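Local coordinates for protein methylxanthine N1-demethylase NdmA (Pseudomonas putida, PDB 6ICN) that catalyses the N1-demethylation of caffeine to theobromine and formaldehyde, as a Rieske non-heme iron oxygenase that uses NADH and molecular oxygen, at residues 194-199 against 305-310; 172-177 against 277-282. One frame throughout, in Å; residues are numbered along the deposited sequence.

Contact 1: 194-199 against 305-310; sequences FIHPGT and AEDKPV. With CO (cobalt (II) ion), chain E.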
# COMPACT_ATOMS: atom_id res chain seq x y z
N PHE A 194 2.29 -35.65 5.77
CA PHE A 194 1.67 -34.58 6.53
C PHE A 194 1.76 -33.21 5.86
O PHE A 194 0.85 -32.39 6.02
CB PHE A 194 2.29 -34.54 7.92
CG PHE A 194 2.02 -35.79 8.67
CD1 PHE A 194 0.78 -35.97 9.26
CD2 PHE A 194 2.96 -36.81 8.73
CE1 PHE A 194 0.48 -37.15 9.90
CE2 PHE A 194 2.67 -37.99 9.38
CZ PHE A 194 1.43 -38.15 9.98
N ILE A 195 2.82 -32.95 5.11
CA ILE A 195 3.01 -31.63 4.50
C ILE A 195 2.56 -31.68 3.05
O ILE A 195 2.06 -30.68 2.51
CB ILE A 195 4.47 -31.17 4.67
CG1 ILE A 195 4.72 -30.81 6.14
CG2 ILE A 195 4.81 -29.96 3.77
CD1 ILE A 195 5.94 -29.98 6.36
N HIS A 196 2.67 -32.86 2.41
CA HIS A 196 2.36 -33.02 0.99
C HIS A 196 1.31 -34.09 0.68
O HIS A 196 1.48 -34.84 -0.29
CB HIS A 196 3.63 -33.38 0.21
CG HIS A 196 4.79 -32.45 0.45
ND1 HIS A 196 4.78 -31.13 0.07
CD2 HIS A 196 6.01 -32.68 1.00
CE1 HIS A 196 5.94 -30.57 0.39
NE2 HIS A 196 6.69 -31.49 0.97
N PRO A 197 0.21 -34.18 1.43
CA PRO A 197 -0.73 -35.29 1.19
C PRO A 197 -1.40 -35.25 -0.18
O PRO A 197 -1.50 -36.28 -0.85
CB PRO A 197 -1.75 -35.15 2.33
CG PRO A 197 -1.72 -33.71 2.67
CD PRO A 197 -0.29 -33.29 2.50
N GLY A 198 -1.85 -34.09 -0.63
CA GLY A 198 -2.45 -34.14 -1.96
C GLY A 198 -1.45 -34.36 -3.08
O GLY A 198 -1.85 -34.67 -4.21
N THR A 199 -0.16 -34.25 -2.79
CA THR A 199 0.81 -33.77 -3.75
C THR A 199 1.94 -34.75 -4.01
O THR A 199 2.24 -35.04 -5.18
CB THR A 199 1.36 -32.43 -3.21
OG1 THR A 199 0.25 -31.56 -2.95
CG2 THR A 199 2.28 -31.78 -4.21
N ALA A 305 5.68 -24.31 -1.53
CA ALA A 305 4.73 -23.54 -0.73
C ALA A 305 4.19 -24.37 0.42
O ALA A 305 3.87 -23.80 1.48
CB ALA A 305 3.57 -23.04 -1.59
N GLU A 306 4.06 -25.69 0.24
CA GLU A 306 3.63 -26.56 1.34
C GLU A 306 4.70 -26.65 2.43
O GLU A 306 4.39 -26.56 3.63
CB GLU A 306 3.27 -27.94 0.79
CG GLU A 306 1.98 -27.90 -0.08
CD GLU A 306 1.67 -29.21 -0.81
OE1 GLU A 306 2.57 -30.06 -0.99
OE2 GLU A 306 0.50 -29.37 -1.26
N ASP A 307 5.98 -26.78 2.04
CA ASP A 307 7.05 -26.85 3.04
C ASP A 307 7.28 -25.52 3.77
O ASP A 307 7.52 -25.51 4.98
CB ASP A 307 8.37 -27.28 2.38
CG ASP A 307 8.41 -28.76 2.08
OD1 ASP A 307 8.26 -29.56 3.01
OD2 ASP A 307 8.61 -29.14 0.91
N LYS A 308 7.24 -24.39 3.05
CA LYS A 308 7.81 -23.14 3.55
C LYS A 308 7.34 -22.71 4.94
O LYS A 308 8.20 -22.41 5.79
CB LYS A 308 7.54 -22.04 2.51
CG LYS A 308 8.11 -20.66 2.88
CD LYS A 308 7.75 -19.64 1.78
CE LYS A 308 8.28 -18.23 2.10
NZ LYS A 308 7.52 -17.61 3.23
N PRO A 309 6.04 -22.64 5.24
CA PRO A 309 5.66 -22.09 6.55
C PRO A 309 6.14 -22.96 7.71
O PRO A 309 6.52 -22.44 8.76
CB PRO A 309 4.13 -22.03 6.48
CG PRO A 309 3.74 -22.90 5.34
CD PRO A 309 4.87 -22.88 4.38
N VAL A 310 6.13 -24.28 7.52
CA VAL A 310 6.55 -25.17 8.60
C VAL A 310 8.05 -25.06 8.82
O VAL A 310 8.52 -24.98 9.97
CB VAL A 310 6.10 -26.60 8.30
CG1 VAL A 310 6.53 -27.56 9.41
CG2 VAL A 310 4.59 -26.64 8.09
CO CO E . 8.57 -31.20 1.73
O HOH W 1 -1.00 -31.28 0.13
O HOH W 2 10.56 -31.48 1.14
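The imidazole of His196 meets carboxylates at two points of its edge, both near the ring plane: Glu306 OE1 beside ND1 and Asp307 OD2 beside NE2. Over one face, toward the rim, lies CG2 of Ile195, which also touches Glu306 O at 3.4 Å. The Asp307 carboxylate is turned 77° from the ring. Asp307 chelates cobalt through OD1 (2.1 Å) and OD2, and His196 binds it through NE2 alone, at 2.0 Å. His191 and a water complete the coordination; Asn185 donates to Asp307 OD1. Glu306, its CG anti to the carbonyl carbon (chi1 -69°) and its chain extended beyond, carries its carboxylate across to His196 and Thr199. From ND1 of His196 to OE1 of Glu306 the hydrogen bond is 2.7 Å and nearly straight (170°), reaching the oxygen on its anti side. Thr199 OG1 donates to the syn lone pair of Glu306 OE2 at 2.8 Å, and a water links OE2 to Gly198 N. A glutamine at Glu306, lacking the second carboxylate oxygen, would probably leave either His196 ND1 or Thr199 OG1 without its acceptor, and the imidazole freer to turn. In this two-His, one-carboxylate site of Rieske oxygenases, ND1 donation leaves NE2's lone pair for the metal.

Contact 2: 172-177 against 277-282; sequences PYWWDA and TTKNFL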
# COMPACT_ATOMS: atom_id res chain seq x y z
N PRO A 172 15.34 -18.60 -8.32
CA PRO A 172 15.63 -18.91 -6.91
C PRO A 172 14.45 -18.56 -6.01
O PRO A 172 13.65 -17.68 -6.32
CB PRO A 172 16.85 -18.04 -6.58
CG PRO A 172 17.04 -17.11 -7.75
CD PRO A 172 16.33 -17.69 -8.93
N TYR A 173 14.35 -19.28 -4.89
CA TYR A 173 13.33 -19.03 -3.88
C TYR A 173 13.98 -18.82 -2.52
O TYR A 173 14.91 -19.54 -2.14
CB TYR A 173 12.27 -20.16 -3.84
CG TYR A 173 12.79 -21.55 -3.52
CD1 TYR A 173 13.43 -22.33 -4.49
CD2 TYR A 173 12.62 -22.10 -2.24
CE1 TYR A 173 13.91 -23.61 -4.19
CE2 TYR A 173 13.08 -23.38 -1.94
CZ TYR A 173 13.72 -24.13 -2.91
OH TYR A 173 14.19 -25.38 -2.60
N TRP A 174 13.52 -17.80 -1.81
CA TRP A 174 14.15 -17.40 -0.55
C TRP A 174 13.33 -17.91 0.62
O TRP A 174 12.11 -17.73 0.64
CB TRP A 174 14.24 -15.88 -0.48
CG TRP A 174 15.21 -15.31 -1.44
CD1 TRP A 174 15.05 -15.17 -2.80
CD2 TRP A 174 16.47 -14.75 -1.12
NE1 TRP A 174 16.16 -14.58 -3.34
CE2 TRP A 174 17.05 -14.31 -2.33
CE3 TRP A 174 17.18 -14.61 0.07
CZ2 TRP A 174 18.30 -13.71 -2.37
CZ3 TRP A 174 18.42 -14.00 0.03
CH2 TRP A 174 18.97 -13.57 -1.18
N TRP A 175 14.00 -18.52 1.60
CA TRP A 175 13.34 -18.97 2.82
C TRP A 175 14.03 -18.39 4.04
O TRP A 175 15.25 -18.25 4.09
CB TRP A 175 13.37 -20.50 2.94
CG TRP A 175 12.37 -21.25 2.11
CD1 TRP A 175 11.46 -20.73 1.23
CD2 TRP A 175 12.15 -22.66 2.14
NE1 TRP A 175 10.70 -21.75 0.68
CE2 TRP A 175 11.11 -22.94 1.23
CE3 TRP A 175 12.74 -23.72 2.84
CZ2 TRP A 175 10.65 -24.24 1.00
CZ3 TRP A 175 12.28 -25.02 2.60
CH2 TRP A 175 11.24 -25.26 1.70
N ASP A 176 13.22 -18.09 5.06
CA ASP A 176 13.73 -17.71 6.37
C ASP A 176 14.03 -18.99 7.16
O ASP A 176 13.40 -19.30 8.17
CB ASP A 176 12.72 -16.83 7.09
CG ASP A 176 13.24 -16.26 8.39
OD1 ASP A 176 14.32 -15.63 8.38
OD2 ASP A 176 12.56 -16.41 9.42
N ALA A 177 14.99 -19.75 6.65
CA ALA A 177 15.44 -20.98 7.30
C ALA A 177 16.87 -21.25 6.86
O ALA A 177 17.31 -20.77 5.82
CB ALA A 177 14.54 -22.17 6.93
N THR A 277 18.91 -17.22 6.76
CA THR A 277 18.31 -17.07 5.44
C THR A 277 18.96 -18.01 4.44
O THR A 277 20.18 -18.22 4.49
CB THR A 277 18.47 -15.62 4.94
OG1 THR A 277 17.95 -14.72 5.91
CG2 THR A 277 17.75 -15.40 3.60
N THR A 278 18.16 -18.55 3.53
CA THR A 278 18.67 -19.30 2.40
C THR A 278 18.11 -18.73 1.10
O THR A 278 16.94 -18.34 1.03
CB THR A 278 18.33 -20.80 2.46
OG1 THR A 278 16.99 -20.99 2.91
CG2 THR A 278 19.30 -21.51 3.41
N LYS A 279 18.97 -18.68 0.09
CA LYS A 279 18.54 -18.49 -1.29
C LYS A 279 18.69 -19.85 -1.96
O LYS A 279 19.80 -20.39 -2.04
CB LYS A 279 19.40 -17.42 -1.98
CG LYS A 279 19.08 -17.21 -3.44
CD LYS A 279 20.07 -16.20 -4.03
CE LYS A 279 19.70 -15.87 -5.47
NZ LYS A 279 20.61 -14.81 -6.04
N ASN A 280 17.57 -20.42 -2.38
CA ASN A 280 17.53 -21.81 -2.79
C ASN A 280 17.37 -21.94 -4.30
O ASN A 280 16.67 -21.14 -4.93
CB ASN A 280 16.41 -22.55 -2.06
CG ASN A 280 16.59 -22.46 -0.55
OD1 ASN A 280 17.47 -23.12 0.00
ND2 ASN A 280 15.81 -21.60 0.10
N PHE A 281 18.02 -22.94 -4.87
CA PHE A 281 18.01 -23.19 -6.31
C PHE A 281 17.48 -24.59 -6.58
O PHE A 281 17.88 -25.55 -5.92
CB PHE A 281 19.43 -23.04 -6.90
CG PHE A 281 20.05 -21.68 -6.65
CD1 PHE A 281 20.72 -21.42 -5.44
CD2 PHE A 281 19.98 -20.67 -7.61
CE1 PHE A 281 21.30 -20.17 -5.21
CE2 PHE A 281 20.55 -19.41 -7.37
CZ PHE A 281 21.21 -19.15 -6.17
N LEU A 282 16.58 -24.70 -7.56
CA LEU A 282 16.13 -25.98 -8.08
C LEU A 282 16.36 -26.01 -9.59
O LEU A 282 15.93 -25.10 -10.31
CB LEU A 282 14.64 -26.24 -7.80
CG LEU A 282 14.13 -27.57 -8.41
CD1 LEU A 282 14.75 -28.76 -7.67
CD2 LEU A 282 12.60 -27.66 -8.41
O HOH W 3 15.43 -14.41 6.35
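Backbone hydrogen bonds pair Tyr173 with Asn280 and Trp175 with Thr278, marking 173-175 and 277-282 as antiparallel strands; Trp174 and Lys279 form the non-hydrogen-bonded pair between them. Tyr173 N reaches Asn280 O at 3.0 Å, and Thr278 N approaches Trp175 O almost straight (173°). CA-H...O contacts accompany this pairing, as from Trp174 CA to Thr278 O at 3.3 Å.

Side-chain hydrogen bonds reinforce it. Tyr173 O accepts from both N and ND2 of Asn280, which come from opposite faces of its carbonyl plane. The same ND2 donates to Thr278 OG1 at 3.1 Å, so two acceptors fix the amide's rotation, while Ser270 takes up OD1. Thr278 OG1, between its own backbone N and carbonyl carbon (chi1 42°), donates to Ala177 O at 2.9 Å from above the carbonyl plane. Past the strand end, where Asp176 centres an inverse gamma turn, a water joins Asp176 OD1 to Thr277 OG1; Asp176 OD2 also forms a salt bridge with Lys317, and Thr277 OG1 is hydrogen-bonded to Asp274.

The CH-pi contacts fall on both faces of the sheet. Asn280 CB sits 3.4 Å from the centroid of the Tyr173 ring, over its face. On the other side, Lys279 CB lies 3.8 Å from the centroid of the Trp174 six-membered ring, and CG2 of Thr277 meets that indole at its edge. The extended Lys279 chain, CG anti to the backbone N (chi1 177°), carries CE on to CG of Pro172.

Within the chain, strand 166-175 forms one edge of the catalytic domain's antiparallel sheet. Helices 179-186 and 293-313 pack on the face bearing Tyr173 and Trp175, Tyr173 stacking on Phe304; Lys279 reaches strand 35-40, its NZ hydrogen-bonded to Val38 O and salt-bridged to Glu43.

Contact 1 is a buried metal site, whereas contact 2 is a partly buried strand pair whose Trp174 is exposed. Their chemistry differs accordingly: one carboxylate and imidazoles converge on a metal ion, backed by a second-shell carboxylate, in one, while repeated backbone bonds and CH-pi contacts join two strands in the other. Helix 293-313 connects them, following strand 277-286 in the chain. Its Asp307 and Lys308 both pack against Trp175, with Asp307 CB 3.6 Å from Trp175 CH2, so Trp175 of the edge strand packs against the helix that carries the metal ligand. Contact 1 also adjoins Pro100 and Tyr101 of the second subunit, near that subunit's Rieske cluster, whereas no other chain touches 172-177 or 277-282.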